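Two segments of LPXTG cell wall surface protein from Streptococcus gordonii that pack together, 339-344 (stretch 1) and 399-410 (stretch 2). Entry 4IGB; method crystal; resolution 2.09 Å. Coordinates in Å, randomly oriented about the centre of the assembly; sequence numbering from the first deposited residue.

Stretch 1 (339-344) FDERLD
Stretch 2, residues 399-410: KKVEEKGSEKID

Stretch 1 forms a type I beta turn from Asp-340 to Leu-343, with Glu-341 (phi/psi -60/-19) and Arg-342 (-80/3) central and Leu-343 N bonded to Asp-340 O at 2.9 Å; a strand begins at Leu-343. Stretch 2 opens with a 3-10 segment, 399-402, loops through cis peptides before Gly-405 and Glu-407, and enters a strand at Ile-409. The register places Arg-342 CA 4.8 Å from Val-401 CA and Asp-340 CA 6.4 Å from Ile-409 CA, in reversed order, Asp-340 to Arg-342 running roughly opposite to Val-401 to Ile-409. The contact buries 462 Å².

Polar contact centres on Arg-342 (m, t, m, chi4 -176°), whose CA-to-CB bond points sideways but whose end reaches the loop of stretch 2. Its NH1 donates to Glu-407 O at 2.6 Å, and NH2 makes weak hydrogen bonds to Lys-408 O (3.0 Å) and Glu-407 O (3.2 Å), so carbonyls meet the cation near the guanidinium plane. Asp-340 (chi1 t) holds the group from within stretch 1: Arg-342 NH2 to Asp-340 OD1 (2.9 Å) and Arg-342 NE to Asp-340 OD2 (3.0 Å) are nearly linear hydrogen bonds within a salt bridge, while Arg-342 N donates to Asp-340 OD2 (2.9 Å), tying the carboxylate to the turn.

Van der Waals packing completes the fit. Ile-409 (m, t) lays CG1 over one guanidinium face, 3.7 Å from Arg-342 NH2; its CG2 lies 3.5 Å from Asp-340 CB and, in an apolar pair, 4.0 Å from Leu-343 CD1 (m, t). The aliphatic part of Arg-342 lies against Lys-400 and Val-401, with Arg-342 CG 3.7 Å from Val-401 CA and 3.6 Å from Lys-400 O.

One water donates to Asp-340 OD1 (2.5 Å) and accepts from Asp-410 N (2.8 Å); a second accepts from Asp-340 N (2.9 Å) and donates to Asp-410 O (2.7 Å).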

ATOM      1  N   PHE B 339       8.680  18.963  21.645  1.00 26.30           N
ATOM      2  CA  PHE B 339       9.938  19.325  22.282  1.00 24.12           C
ATOM      3  C   PHE B 339      10.139  18.660  23.622  1.00 25.11           C
ATOM      4  O   PHE B 339       9.223  18.600  24.438  1.00 21.58           O
ATOM      5  CB  PHE B 339      10.017  20.841  22.439  1.00 18.88           C
ATOM      6  CG  PHE B 339      10.004  21.576  21.123  1.00 30.54           C
ATOM      7  CD1 PHE B 339      11.113  21.548  20.289  1.00 26.34           C
ATOM      8  CD2 PHE B 339       8.881  22.280  20.715  1.00 22.27           C
ATOM      9  CE1 PHE B 339      11.100  22.223  19.077  1.00 26.21           C
ATOM     10  CE2 PHE B 339       8.869  22.952  19.514  1.00 22.74           C
ATOM     11  CZ  PHE B 339       9.984  22.922  18.695  1.00 17.80           C
ATOM     12  N   ASP B 340      11.352  18.166  23.840  1.00 25.63           N
ATOM     13  CA  ASP B 340      11.740  17.656  25.147  1.00 27.94           C
ATOM     14  C   ASP B 340      11.267  18.633  26.233  1.00 35.49           C
ATOM     15  O   ASP B 340      11.355  19.854  26.066  1.00 25.88           O
ATOM     16  CB  ASP B 340      13.259  17.467  25.188  1.00 24.72           C
ATOM     17  CG  ASP B 340      13.735  16.781  26.455  1.00 37.18           C
ATOM     18  OD1 ASP B 340      14.356  15.701  26.356  1.00 31.84           O
ATOM     19  OD2 ASP B 340      13.514  17.334  27.548  1.00 36.67           O
ATOM     20  N   GLU B 341      10.759  18.088  27.338  1.00 32.40           N
ATOM     21  CA  GLU B 341      10.184  18.894  28.424  1.00 32.34           C
ATOM     22  C   GLU B 341      11.165  19.884  29.045  1.00 28.20           C
ATOM     23  O   GLU B 341      10.753  20.839  29.710  1.00 26.22           O
ATOM     24  CB  GLU B 341       9.589  17.985  29.511  1.00 35.06           C
ATOM     25  CG  GLU B 341       8.237  17.419  29.095  1.00 62.96           C
ATOM     26  CD  GLU B 341       7.771  16.259  29.957  1.00 82.11           C
ATOM     27  OE1 GLU B 341       8.543  15.816  30.838  1.00 79.87           O
ATOM     28  OE2 GLU B 341       6.628  15.792  29.740  1.00 85.09           O
ATOM     29  N   ARG B 342      12.455  19.654  28.827  1.00 20.90           N
ATOM     30  CA  ARG B 342      13.487  20.552  29.336  1.00 26.03           C
ATOM     31  C   ARG B 342      13.656  21.795  28.458  1.00 30.40           C
ATOM     32  O   ARG B 342      14.530  22.632  28.716  1.00 24.95           O
ATOM     33  CB  ARG B 342      14.815  19.805  29.475  1.00 30.70           C
ATOM     34  CG  ARG B 342      14.766  18.729  30.547  1.00 29.34           C
ATOM     35  CD  ARG B 342      15.957  17.814  30.455  1.00 27.81           C
ATOM     36  NE  ARG B 342      15.894  16.930  29.296  1.00 23.95           N
ATOM     37  CZ  ARG B 342      16.794  15.991  29.054  1.00 32.85           C
ATOM     38  NH1 ARG B 342      17.813  15.840  29.886  1.00 33.42           N
ATOM     39  NH2 ARG B 342      16.680  15.206  27.993  1.00 31.55           N
ATOM     40  N   LEU B 343      12.819  21.905  27.425  1.00 22.12           N
ATOM     41  CA  LEU B 343      12.867  23.037  26.509  1.00 31.10           C
ATOM     42  C   LEU B 343      11.580  23.841  26.547  1.00 25.89           C
ATOM     43  O   LEU B 343      10.489  23.275  26.638  1.00 27.23           O
ATOM     44  CB  LEU B 343      13.085  22.557  25.073  1.00 23.92           C
ATOM     45  CG  LEU B 343      14.406  21.906  24.663  1.00 26.16           C
ATOM     46  CD1 LEU B 343      14.313  21.474  23.186  1.00 25.72           C
ATOM     47  CD2 LEU B 343      15.608  22.833  24.890  1.00 17.41           C
ATOM     48  N   ASP B 344      11.708  25.161  26.469  1.00 21.94           N
ATOM     49  CA  ASP B 344      10.565  26.018  26.194  1.00 25.14           C
ATOM     50  C   ASP B 344      10.568  26.435  24.714  1.00 27.70           C
ATOM     51  O   ASP B 344      11.563  26.965  24.212  1.00 27.04           O
ATOM     52  CB  ASP B 344      10.609  27.282  27.055  1.00 24.46           C
ATOM     53  CG  ASP B 344      10.474  26.991  28.543  1.00 38.58           C
ATOM     54  OD1 ASP B 344       9.881  25.946  28.903  1.00 27.93           O
ATOM     55  OD2 ASP B 344      10.970  27.816  29.346  1.00 35.10           O
ATOM     56  N   LYS B 399      14.343  25.524  33.564  1.00 34.84           N
ATOM     57  CA  LYS B 399      14.926  25.071  34.824  1.00 41.43           C
ATOM     58  C   LYS B 399      15.064  23.551  34.904  1.00 36.66           C
ATOM     59  O   LYS B 399      16.006  23.039  35.514  1.00 39.55           O
ATOM     60  CB  LYS B 399      14.113  25.600  36.006  1.00 44.46           C
ATOM     61  CG  LYS B 399      14.440  27.032  36.370  1.00 41.22           C
ATOM     62  CD  LYS B 399      15.857  27.123  36.902  1.00 60.25           C
ATOM     63  CE  LYS B 399      16.367  28.559  36.909  1.00 70.08           C
ATOM     64  NZ  LYS B 399      15.406  29.508  37.539  1.00 65.24           N
ATOM     65  N   LYS B 400      14.140  22.830  34.272  1.00 25.83           N
ATOM     66  CA  LYS B 400      14.116  21.372  34.385  1.00 24.13           C
ATOM     67  C   LYS B 400      15.324  20.692  33.767  1.00 36.31           C
ATOM     68  O   LYS B 400      15.561  19.508  34.014  1.00 38.38           O
ATOM     69  CB  LYS B 400      12.853  20.789  33.768  1.00 26.20           C
ATOM     70  CG  LYS B 400      11.577  21.441  34.225  1.00 35.03           C
ATOM     71  CD  LYS B 400      10.386  20.585  33.818  1.00 44.85           C
ATOM     72  CE  LYS B 400       9.194  21.448  33.462  1.00 52.83           C
ATOM     73  NZ  LYS B 400       7.964  20.630  33.300  1.00 66.26           N
ATOM     74  N   VAL B 401      16.089  21.425  32.964  1.00 30.44           N
ATOM     75  CA  VAL B 401      17.266  20.829  32.341  1.00 28.70           C
ATOM     76  C   VAL B 401      18.264  20.469  33.428  1.00 40.94           C
ATOM     77  O   VAL B 401      19.007  19.495  33.311  1.00 43.94           O
ATOM     78  CB  VAL B 401      17.943  21.777  31.314  1.00 33.31           C
ATOM     79  CG1 VAL B 401      18.552  22.982  32.010  1.00 37.68           C
ATOM     80  CG2 VAL B 401      19.012  21.031  30.530  1.00 32.78           C
ATOM     81  N   GLU B 402      18.263  21.269  34.489  1.00 42.93           N
ATOM     82  CA  GLU B 402      19.202  21.105  35.594  1.00 55.38           C
ATOM     83  C   GLU B 402      18.800  19.929  36.466  1.00 58.18           C
ATOM     84  O   GLU B 402      19.568  19.485  37.321  1.00 54.46           O
ATOM     85  CB  GLU B 402      19.307  22.399  36.411  1.00 58.73           C
ATOM     86  CG  GLU B 402      20.079  23.506  35.680  1.00 77.34           C
ATOM     87  CD  GLU B 402      19.792  24.899  36.221  1.00 81.12           C
ATOM     88  OE1 GLU B 402      19.156  25.007  37.298  1.00 96.82           O
ATOM     89  OE2 GLU B 402      20.198  25.887  35.561  1.00 58.75           O
ATOM     90  N   GLU B 403      17.591  19.428  36.233  1.00 68.78           N
ATOM     91  CA  GLU B 403      17.120  18.211  36.885  1.00 83.21           C
ATOM     92  C   GLU B 403      17.447  17.007  36.015  1.00 86.70           C
ATOM     93  O   GLU B 403      16.890  16.844  34.926  1.00 89.00           O
ATOM     94  CB  GLU B 403      15.616  18.286  37.147  1.00 65.07           C
ATOM     95  CG  GLU B 403      15.224  19.420  38.070  1.00 44.35           C
ATOM     96  CD  GLU B 403      13.739  19.449  38.347  1.00 54.52           C
ATOM     97  OE1 GLU B 403      12.952  19.134  37.423  1.00 50.65           O
ATOM     98  OE2 GLU B 403      13.359  19.779  39.491  1.00 57.25           O
ATOM     99  N   LYS B 404      18.359  16.173  36.506  1.00101.24           N
ATOM    100  CA  LYS B 404      18.846  15.016  35.761  1.00120.47           C
ATOM    101  C   LYS B 404      18.220  13.722  36.290  1.00127.47           C
ATOM    102  O   LYS B 404      18.716  13.119  37.253  1.00123.50           O
ATOM    103  CB  LYS B 404      20.377  14.942  35.828  1.00123.06           C
ATOM    104  CG  LYS B 404      21.048  14.202  34.674  1.00114.00           C
ATOM    105  CD  LYS B 404      22.289  13.437  35.157  1.00112.10           C
ATOM    106  CE  LYS B 404      23.192  12.975  34.009  1.00 99.35           C
ATOM    107  NZ  LYS B 404      24.408  12.251  34.489  1.00 84.10           N
ATOM    108  N   GLY B 405      17.123  13.303  35.662  1.00124.08           N
ATOM    109  CA  GLY B 405      16.551  14.022  34.533  1.00104.09           C
ATOM    110  C   GLY B 405      17.519  14.093  33.369  1.00 90.15           C
ATOM    111  O   GLY B 405      17.925  15.181  32.952  1.00104.72           O
ATOM    112  N   SER B 406      17.896  12.930  32.851  1.00 75.39           N
ATOM    113  CA  SER B 406      18.907  12.841  31.807  1.00 70.86           C
ATOM    114  C   SER B 406      18.411  12.042  30.597  1.00 74.32           C
ATOM    115  O   SER B 406      17.280  11.545  30.593  1.00 85.15           O
ATOM    116  CB  SER B 406      20.188  12.227  32.380  1.00 71.77           C
ATOM    117  OG  SER B 406      21.300  13.074  32.137  1.00 87.64           O
ATOM    118  N   GLU B 407      19.234  11.961  29.551  1.00 63.07           N
ATOM    119  CA  GLU B 407      20.451  12.761  29.456  1.00 53.52           C
ATOM    120  C   GLU B 407      20.304  13.749  28.325  1.00 61.29           C
ATOM    121  O   GLU B 407      19.784  14.847  28.523  1.00 68.38           O
ATOM    122  CB  GLU B 407      21.691  11.893  29.224  1.00 50.14           C
ATOM    123  CG  GLU B 407      23.028  12.644  29.350  1.00 52.30           C
ATOM    124  CD  GLU B 407      23.329  13.584  28.170  1.00 71.11           C
ATOM    125  OE1 GLU B 407      24.068  13.189  27.237  1.00 75.81           O
ATOM    126  OE2 GLU B 407      22.840  14.730  28.178  1.00 59.87           O
ATOM    127  N   LYS B 408      20.761  13.344  27.140  1.00 51.71           N
ATOM    128  CA  LYS B 408      20.798  14.209  25.963  1.00 44.98           C
ATOM    129  C   LYS B 408      19.393  14.637  25.572  1.00 33.54           C
ATOM    130  O   LYS B 408      18.423  13.943  25.858  1.00 31.86           O
ATOM    131  CB  LYS B 408      21.471  13.486  24.795  1.00 39.55           C
ATOM    132  CG  LYS B 408      20.758  12.206  24.408  1.00 50.52           C
ATOM    133  CD  LYS B 408      21.595  11.324  23.492  1.00 64.81           C
ATOM    134  CE  LYS B 408      20.872   9.996  23.200  1.00 65.62           C
ATOM    135  NZ  LYS B 408      20.573   9.787  21.744  1.00 48.86           N
ATOM    136  N   ILE B 409      19.278  15.792  24.935  1.00 29.60           N
ATOM    137  CA  ILE B 409      17.979  16.216  24.458  1.00 33.14           C
ATOM    138  C   ILE B 409      17.847  15.767  23.020  1.00 28.19           C
ATOM    139  O   ILE B 409      18.640  16.170  22.167  1.00 34.55           O
ATOM    140  CB  ILE B 409      17.784  17.730  24.560  1.00 33.49           C
ATOM    141  CG1 ILE B 409      17.843  18.174  26.020  1.00 28.73           C
ATOM    142  CG2 ILE B 409      16.451  18.126  23.940  1.00 25.61           C
ATOM    143  CD1 ILE B 409      18.043  19.665  26.187  1.00 27.61           C
ATOM    144  N   ASP B 410      16.861  14.907  22.772  1.00 30.16           N
ATOM    145  CA  ASP B 410      16.565  14.386  21.439  1.00 28.83           C
ATOM    146  C   ASP B 410      15.443  15.174  20.784  1.00 37.79           C
ATOM    147  O   ASP B 410      14.639  15.823  21.465  1.00 21.52           O
ATOM    148  CB  ASP B 410      16.151  12.909  21.521  1.00 31.27           C
ATOM    149  CG  ASP B 410      17.303  12.007  21.914  1.00 44.46           C
ATOM    150  OD1 ASP B 410      18.458  12.349  21.575  1.00 40.46           O
ATOM    151  OD2 ASP B 410      17.062  10.967  22.560  1.00 43.13           O
TER
HETATM  152  O   HOH W   1      14.808  14.051  24.500  1.00 23.65           O
HETATM  153  O   HOH W   2      13.409  18.257  21.774  1.00 24.56           O
HETATM  154  O   HOH W   3       8.205  21.724  30.177  1.00 31.40           O